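Local coordinates for oxidoreductase, 2OG-Fe(II) oxygenase family (Burkholderia pseudomallei, PDB 6N1F), which binds iron and probably acts as an oxidoreductase of the iron- and 2-oxoglutarate-dependent oxygenase family, at residues 55-61 and 121-125; 25-29 and 189-193. One frame throughout, in Å; residues are numbered along the deposited sequence.

In the fold
Two contacts sit about 27 Å apart, centre to centre, in a single-chain protein whose H155, D157 and H209 hold the iron ion. Interaction 2 joins strand 27-29, at the very start of the model, to strand 191-193, as the outer strand of a four-stranded mixed sheet whose far edge, strand 208-211, carries the iron ligand H209. Interaction 1 falls between those two segments in the sequence: the turn leading into helix 59-70 is tied to helix 120-130, away from the iron. The contacts share no strand or helix. One ties helical parts of the fold together; the other forms an edge of the sheet that carries one iron ligand.

Interaction 1: residues 55-61 and 121-125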
ATOM      1  N   VAL A  55      -0.467   3.861  14.610  1.00 16.84           N
ATOM      2  CA  VAL A  55      -1.441   4.943  14.472  1.00 22.42           C
ATOM      3  C   VAL A  55      -2.647   4.495  13.651  1.00 25.01           C
ATOM      4  O   VAL A  55      -3.788   4.568  14.114  1.00 20.45           O
ATOM      5  CB  VAL A  55      -0.768   6.179  13.854  1.00 24.79           C
ATOM      6  CG1 VAL A  55      -1.800   7.183  13.385  1.00 24.13           C
ATOM      7  CG2 VAL A  55       0.224   6.799  14.855  1.00 24.30           C
ATOM      8  N   ALA A  56      -2.420   4.022  12.420  1.00 20.89           N
ATOM      9  CA  ALA A  56      -3.561   3.759  11.541  1.00 18.85           C
ATOM     10  C   ALA A  56      -4.274   2.454  11.886  1.00 23.85           C
ATOM     11  O   ALA A  56      -5.508   2.374  11.802  1.00 25.05           O
ATOM     12  CB  ALA A  56      -3.110   3.732  10.081  1.00 16.03           C
ATOM     13  N   PHE A  57      -3.515   1.411  12.225  1.00 19.70           N
ATOM     14  CA  PHE A  57      -4.060   0.109  12.581  1.00 17.86           C
ATOM     15  C   PHE A  57      -3.420  -0.339  13.881  1.00 18.36           C
ATOM     16  O   PHE A  57      -2.192  -0.324  14.002  1.00 20.59           O
ATOM     17  CB  PHE A  57      -3.785  -0.906  11.487  1.00 20.22           C
ATOM     18  CG  PHE A  57      -4.438  -0.572  10.198  1.00 27.13           C
ATOM     19  CD1 PHE A  57      -5.701  -1.064   9.909  1.00 28.84           C
ATOM     20  CD2 PHE A  57      -3.808   0.237   9.274  1.00 29.81           C
ATOM     21  CE1 PHE A  57      -6.323  -0.758   8.711  1.00 24.62           C
ATOM     22  CE2 PHE A  57      -4.427   0.550   8.074  1.00 29.86           C
ATOM     23  CZ  PHE A  57      -5.688   0.052   7.793  1.00 22.67           C
ATOM     24  N   ASP A  58      -4.249  -0.700  14.855  1.00 18.72           N
ATOM     25  CA  ASP A  58      -3.738  -1.092  16.153  1.00 22.05           C
ATOM     26  C   ASP A  58      -2.964  -2.401  16.016  1.00 25.13           C
ATOM     27  O   ASP A  58      -3.069  -3.105  15.008  1.00 21.86           O
ATOM     28  CB  ASP A  58      -4.887  -1.203  17.163  1.00 26.03           C
ATOM     29  CG  ASP A  58      -5.560   0.149  17.441  1.00 29.38           C
ATOM     30  OD1 ASP A  58      -4.930   1.198  17.193  1.00 25.75           O
ATOM     31  OD2 ASP A  58      -6.718   0.169  17.916  1.00 29.63           O
ATOM     32  N   ALA A  59      -2.132  -2.703  17.019  1.00 21.13           N
ATOM     33  CA  ALA A  59      -1.295  -3.893  16.904  1.00 27.21           C
ATOM     34  C   ALA A  59      -2.145  -5.160  16.898  1.00 31.33           C
ATOM     35  O   ALA A  59      -1.896  -6.081  16.111  1.00 22.80           O
ATOM     36  CB  ALA A  59      -0.264  -3.940  18.033  1.00 23.09           C
ATOM     37  N   HIS A  60      -3.165  -5.226  17.760  1.00 23.25           N
ATOM     38  CA  HIS A  60      -3.981  -6.434  17.761  1.00 24.84           C
ATOM     39  C   HIS A  60      -4.747  -6.586  16.451  1.00 24.68           C
ATOM     40  O   HIS A  60      -5.043  -7.709  16.050  1.00 27.15           O
ATOM     41  CB  HIS A  60      -4.924  -6.456  18.969  1.00 31.15           C
ATOM     42  CG  HIS A  60      -6.051  -5.482  18.879  1.00 31.27           C
ATOM     43  ND1 HIS A  60      -5.962  -4.198  19.371  1.00 31.38           N
ATOM     44  CD2 HIS A  60      -7.300  -5.609  18.368  1.00 31.94           C
ATOM     45  CE1 HIS A  60      -7.108  -3.570  19.161  1.00 35.15           C
ATOM     46  NE2 HIS A  60      -7.937  -4.404  18.559  1.00 35.61           N
ATOM     47  N   GLU A  61      -5.044  -5.479  15.765  1.00 23.29           N
ATOM     48  CA  GLU A  61      -5.703  -5.550  14.465  1.00 27.35           C
ATOM     49  C   GLU A  61      -4.757  -6.075  13.395  1.00 30.25           C
ATOM     50  O   GLU A  61      -5.157  -6.867  12.531  1.00 27.56           O
ATOM     51  CB  GLU A  61      -6.226  -4.171  14.068  1.00 22.18           C
ATOM     52  CG  GLU A  61      -7.260  -3.586  15.040  1.00 30.28           C
ATOM     53  CD  GLU A  61      -7.724  -2.197  14.629  1.00 30.20           C
ATOM     54  OE1 GLU A  61      -6.860  -1.336  14.364  1.00 30.52           O
ATOM     55  OE2 GLU A  61      -8.951  -1.970  14.539  1.00 28.44           O
ATOM     56  N   ARG A 121     -13.729   3.885  11.205  1.00 26.88           N
ATOM     57  CA  ARG A 121     -12.491   4.489  11.686  1.00 30.01           C
ATOM     58  C   ARG A 121     -11.511   4.731  10.540  1.00 26.36           C
ATOM     59  O   ARG A 121     -10.950   5.824  10.418  1.00 26.02           O
ATOM     60  CB  ARG A 121     -11.863   3.601  12.760  1.00 32.38           C
ATOM     61  CG  ARG A 121     -10.475   4.022  13.182  1.00 24.51           C
ATOM     62  CD  ARG A 121      -9.945   3.087  14.262  1.00 26.06           C
ATOM     63  NE  ARG A 121      -8.557   3.392  14.582  1.00 31.45           N
ATOM     64  CZ  ARG A 121      -7.807   2.717  15.447  1.00 26.29           C
ATOM     65  NH1 ARG A 121      -8.302   1.678  16.113  1.00 25.26           N
ATOM     66  NH2 ARG A 121      -6.552   3.091  15.641  1.00 27.94           N
ATOM     67  N   ARG A 122     -11.317   3.739   9.670  1.00 24.95           N
ATOM     68  CA  ARG A 122     -10.358   3.925   8.583  1.00 26.21           C
ATOM     69  C   ARG A 122     -10.890   4.870   7.515  1.00 29.83           C
ATOM     70  O   ARG A 122     -10.120   5.645   6.941  1.00 24.23           O
ATOM     71  CB  ARG A 122      -9.990   2.582   7.962  1.00 27.70           C
ATOM     72  CG  ARG A 122      -8.585   2.105   8.328  1.00 22.89           C
ATOM     73  CD  ARG A 122      -8.382   1.994   9.824  1.00 22.76           C
ATOM     74  NE  ARG A 122      -9.216   0.945  10.377  1.00 23.55           N
ATOM     75  CZ  ARG A 122      -9.004   0.360  11.547  1.00 25.98           C
ATOM     76  NH1 ARG A 122      -7.969   0.716  12.298  1.00 23.16           N
ATOM     77  NH2 ARG A 122      -9.828  -0.588  11.964  1.00 31.28           N
ATOM     78  N   THR A 123     -12.200   4.838   7.256  1.00 31.84           N
ATOM     79  CA  THR A 123     -12.783   5.728   6.256  1.00 34.25           C
ATOM     80  C   THR A 123     -12.634   7.190   6.661  1.00 32.83           C
ATOM     81  O   THR A 123     -12.303   8.047   5.832  1.00 31.39           O
ATOM     82  CB  THR A 123     -14.256   5.379   6.049  1.00 38.46           C
ATOM     83  OG1 THR A 123     -14.367   3.991   5.720  1.00 37.95           O
ATOM     84  CG2 THR A 123     -14.860   6.226   4.928  1.00 34.57           C
ATOM     85  N   ARG A 124     -12.905   7.504   7.929  1.00 33.43           N
ATOM     86  CA  ARG A 124     -12.667   8.862   8.403  1.00 28.77           C
ATOM     87  C   ARG A 124     -11.185   9.207   8.349  1.00 28.59           C
ATOM     88  O   ARG A 124     -10.816  10.318   7.953  1.00 26.15           O
ATOM     89  CB  ARG A 124     -13.184   9.028   9.824  1.00 27.12           C
ATOM     90  CG  ARG A 124     -14.690   9.032   9.967  1.00 28.46           C
ATOM     91  CD  ARG A 124     -15.298  10.237   9.278  1.00 42.56           C
ATOM     92  NE  ARG A 124     -16.635  10.517   9.792  1.00 52.12           N
ATOM     93  CZ  ARG A 124     -17.438  11.463   9.318  1.00 49.95           C
ATOM     94  NH1 ARG A 124     -17.044  12.226   8.304  1.00 45.43           N
ATOM     95  NH2 ARG A 124     -18.639  11.637   9.855  1.00 46.58           N
ATOM     96  N   PHE A 125     -10.329   8.265   8.761  1.00 24.79           N
ATOM     97  CA  PHE A 125      -8.891   8.513   8.859  1.00 25.66           C
ATOM     98  C   PHE A 125      -8.294   8.840   7.497  1.00 27.68           C
ATOM     99  O   PHE A 125      -7.538   9.802   7.357  1.00 26.32           O
ATOM    100  CB  PHE A 125      -8.208   7.292   9.478  1.00 23.13           C
ATOM    101  CG  PHE A 125      -6.711   7.422   9.649  1.00 31.09           C
ATOM    102  CD1 PHE A 125      -6.176   7.960  10.808  1.00 29.97           C
ATOM    103  CD2 PHE A 125      -5.841   6.955   8.671  1.00 28.33           C
ATOM    104  CE1 PHE A 125      -4.808   8.069  10.979  1.00 32.68           C
ATOM    105  CE2 PHE A 125      -4.460   7.047   8.840  1.00 23.92           C
ATOM    106  CZ  PHE A 125      -3.943   7.610   9.996  1.00 27.14           C
TER
HETATM  107  O   HOH W   1      -6.886   5.808  14.076  0.51 18.05           O
HETATM  108  O   HOH W   2     -10.639   0.013  15.605  1.00 23.67           O
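R121 and R122, neighbours on helix 120-130, reach across to two acids at the start of helix 59-70, and the four side chains form a salt-bridge network. R121, with its chain fully extended, grips D58 end-on: NH1 reaches OD2 at 2.8 Å, almost straight at 176°, and NH2 takes OD1. Both oxygens lie near the guanidinium plane, yet the nitrogens come from above the carboxylate, the two planes standing 56° apart. R122, bent at chi2 and chi3, folds back to hold E61 in the same two-nitrogen manner, NH2 to OE2 at 3.1 Å; D119 also binds this NH2. E61 OE1 accepts from D58 N at 2.7 Å through its anti lone pair and from R122 NH1 on the syn side. D58 itself occupies the N-cap position of helix 59-70, so the network fastens the first turn of that helix to helix 120-130.

Backbone oxygens join in: R122 NH1 donates to A56 O at 3.0 Å, in the carbonyl plane, while water 1 accepts from R121 NE and donates weakly to V55 O. Water 2 bridges R121 NH1 and E61 OE2.

Apolar packing flanks the charges. The F57 ring lies nearly parallel to the R122 guanidinium, CD1 over one face and R121 CD over the opposite one, both offset toward the rim. Further along, F125 turns a ring face to A56 CA, and its CE2 meets A56 CB at 3.8 Å.

Interaction 2: residues 25-29 and 189-193; sequences AELHF and PPNVF
Residues 25-29 and 189-193 run parallel, joined through L27 and V192; the short strand axes are 4.7 Å apart and inclined by 33°. L27 uses both its polar atoms: its N donates to P190 O at 2.9 Å, and its O accepts from V192 N. Two residues on, F29 N donates to V192 O at 3.1 Å, so V192 is likewise held at both N and O. N191 CA adds a CA-H...O contact to L27 O. On its other side strand 191-193 bonds to strand 181-184, and 27-29 is the outermost strand of this mixed sheet within the chain.

H28 and V192 rise from one face side by side, and V192 CB sits over the centre of the imidazole, 4.0 Å from its centroid, a CH-pi contact. The other face carries L27, F29, N191 and F193. The F29 and F193 rings are nearly parallel, 5° between planes, but slid so far that they barely overlap; F193 CE1 instead presses on F29 CB at 3.4 Å. N191 OD1 lies at the edge of the F29 ring, whose CE2 meets N191 CB, with ring and amide planes at 83°. Ahead of the strands, E26 CG touches P190 CG at 3.7 Å, and the E26 carboxylate extends past the proline to a salt bridge with R212.

F193 also packs on T48 and M50 of strand 48-51, its side chain about 8 Å from that of the iron ligand H209. Backbone bonds thus set the pairing of the strands, while apolar and aromatic contacts clothe the two faces.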
ATOM      1  N   ALA A  25      22.334  11.859  -4.544  1.00 53.07           N
ATOM      2  CA  ALA A  25      21.710  12.263  -3.294  1.00 45.78           C
ATOM      3  C   ALA A  25      20.298  11.698  -3.213  1.00 38.44           C
ATOM      4  O   ALA A  25      19.550  11.708  -4.195  1.00 34.84           O
ATOM      5  CB  ALA A  25      21.674  13.784  -3.162  1.00 40.81           C
ATOM      6  N   GLU A  26      19.934  11.202  -2.046  1.00 32.44           N
ATOM      7  CA  GLU A  26      18.591  10.674  -1.848  1.00 30.68           C
ATOM      8  C   GLU A  26      18.072  11.133  -0.495  1.00 28.16           C
ATOM      9  O   GLU A  26      18.820  11.182   0.485  1.00 28.11           O
ATOM     10  CB  GLU A  26      18.575   9.140  -1.985  1.00 32.02           C
ATOM     11  CG  GLU A  26      18.784   8.691  -3.435  1.00 34.84           C
ATOM     12  CD  GLU A  26      18.832   7.188  -3.621  1.00 37.01           C
ATOM     13  OE1 GLU A  26      18.951   6.450  -2.622  1.00 36.71           O
ATOM     14  OE2 GLU A  26      18.760   6.748  -4.782  1.00 41.60           O
ATOM     15  N   LEU A  27      16.795  11.497  -0.455  1.00 26.58           N
ATOM     16  CA  LEU A  27      16.177  12.039   0.749  1.00 25.71           C
ATOM     17  C   LEU A  27      15.566  10.885   1.544  1.00 26.95           C
ATOM     18  O   LEU A  27      14.616  10.238   1.087  1.00 25.79           O
ATOM     19  CB  LEU A  27      15.138  13.094   0.365  1.00 25.60           C
ATOM     20  CG  LEU A  27      14.505  13.920   1.493  1.00 26.03           C
ATOM     21  CD1 LEU A  27      15.575  14.670   2.294  1.00 25.77           C
ATOM     22  CD2 LEU A  27      13.469  14.892   0.929  1.00 23.69           C
ATOM     23  N   HIS A  28      16.123  10.598   2.719  1.00 23.60           N
ATOM     24  CA  HIS A  28      15.607   9.518   3.552  1.00 27.61           C
ATOM     25  C   HIS A  28      14.622  10.085   4.572  1.00 27.54           C
ATOM     26  O   HIS A  28      14.877  11.127   5.182  1.00 27.98           O
ATOM     27  CB  HIS A  28      16.740   8.771   4.259  1.00 24.65           C
ATOM     28  CG  HIS A  28      17.628   7.987   3.334  1.00 29.51           C
ATOM     29  ND1 HIS A  28      17.970   6.675   3.571  1.00 29.08           N
ATOM     30  CD2 HIS A  28      18.259   8.336   2.186  1.00 28.20           C
ATOM     31  CE1 HIS A  28      18.766   6.246   2.609  1.00 39.49           C
ATOM     32  NE2 HIS A  28      18.948   7.231   1.750  1.00 30.83           N
ATOM     33  N   PHE A  29      13.494   9.404   4.737  1.00 25.32           N
ATOM     34  CA  PHE A  29      12.416   9.836   5.617  1.00 23.75           C
ATOM     35  C   PHE A  29      12.276   8.850   6.764  1.00 24.05           C
ATOM     36  O   PHE A  29      12.370   7.636   6.560  1.00 28.73           O
ATOM     37  CB  PHE A  29      11.072   9.902   4.875  1.00 22.50           C
ATOM     38  CG  PHE A  29      10.923  11.085   3.955  1.00 30.04           C
ATOM     39  CD1 PHE A  29      10.286  12.236   4.383  1.00 25.68           C
ATOM     40  CD2 PHE A  29      11.395  11.035   2.650  1.00 32.02           C
ATOM     41  CE1 PHE A  29      10.147  13.326   3.528  1.00 27.28           C
ATOM     42  CE2 PHE A  29      11.255  12.120   1.797  1.00 28.52           C
ATOM     43  CZ  PHE A  29      10.633  13.267   2.241  1.00 22.35           C
ATOM     44  N   PRO A 189      15.150  14.697  -5.825  1.00 40.39           N
ATOM     45  CA  PRO A 189      15.827  13.500  -5.347  1.00 33.90           C
ATOM     46  C   PRO A 189      14.821  12.403  -5.084  1.00 33.11           C
ATOM     47  O   PRO A 189      13.648  12.674  -4.764  1.00 28.40           O
ATOM     48  CB  PRO A 189      16.501  13.970  -4.048  1.00 29.33           C
ATOM     49  CG  PRO A 189      16.611  15.448  -4.202  1.00 39.07           C
ATOM     50  CD  PRO A 189      15.409  15.862  -4.965  1.00 37.53           C
ATOM     51  N   PRO A 190      15.228  11.142  -5.212  1.00 32.88           N
ATOM     52  CA  PRO A 190      14.376  10.041  -4.748  1.00 24.51           C
ATOM     53  C   PRO A 190      14.076  10.170  -3.258  1.00 33.95           C
ATOM     54  O   PRO A 190      14.917  10.616  -2.474  1.00 22.85           O
ATOM     55  CB  PRO A 190      15.217   8.791  -5.039  1.00 25.42           C
ATOM     56  CG  PRO A 190      16.247   9.217  -6.025  1.00 31.32           C
ATOM     57  CD  PRO A 190      16.498  10.671  -5.785  1.00 35.61           C
ATOM     58  N   ASN A 191      12.855   9.774  -2.876  1.00 27.07           N
ATOM     59  CA  ASN A 191      12.417   9.716  -1.480  1.00 23.35           C
ATOM     60  C   ASN A 191      12.431   8.267  -1.002  1.00 23.12           C
ATOM     61  O   ASN A 191      11.670   7.435  -1.507  1.00 22.84           O
ATOM     62  CB  ASN A 191      11.013  10.316  -1.334  1.00 22.20           C
ATOM     63  CG  ASN A 191      10.935  11.726  -1.876  1.00 25.89           C
ATOM     64  OD1 ASN A 191      11.908  12.471  -1.815  1.00 33.46           O
ATOM     65  ND2 ASN A 191       9.790  12.097  -2.424  1.00 28.59           N
ATOM     66  N   VAL A 192      13.271   7.974  -0.012  1.00 22.52           N
ATOM     67  CA  VAL A 192      13.536   6.610   0.432  1.00 23.18           C
ATOM     68  C   VAL A 192      12.834   6.367   1.760  1.00 24.01           C
ATOM     69  O   VAL A 192      13.027   7.130   2.715  1.00 23.11           O
ATOM     70  CB  VAL A 192      15.048   6.355   0.574  1.00 22.64           C
ATOM     71  CG1 VAL A 192      15.303   4.927   1.069  1.00 17.03           C
ATOM     72  CG2 VAL A 192      15.744   6.599  -0.735  1.00 18.77           C
ATOM     73  N   PHE A 193      12.063   5.280   1.835  1.00 17.82           N
ATOM     74  CA  PHE A 193      11.329   4.913   3.041  1.00 22.44           C
ATOM     75  C   PHE A 193      11.690   3.486   3.405  1.00 16.42           C
ATOM     76  O   PHE A 193      11.445   2.569   2.617  1.00 20.71           O
ATOM     77  CB  PHE A 193       9.811   5.029   2.843  1.00 29.29           C
ATOM     78  CG  PHE A 193       9.347   6.419   2.555  1.00 27.34           C
ATOM     79  CD1 PHE A 193       8.803   7.202   3.555  1.00 16.60           C
ATOM     80  CD2 PHE A 193       9.457   6.942   1.276  1.00 25.64           C
ATOM     81  CE1 PHE A 193       8.384   8.488   3.273  1.00 18.04           C
ATOM     82  CE2 PHE A 193       9.050   8.214   0.992  1.00 23.23           C
ATOM     83  CZ  PHE A 193       8.509   8.997   1.999  1.00 22.64           C
TER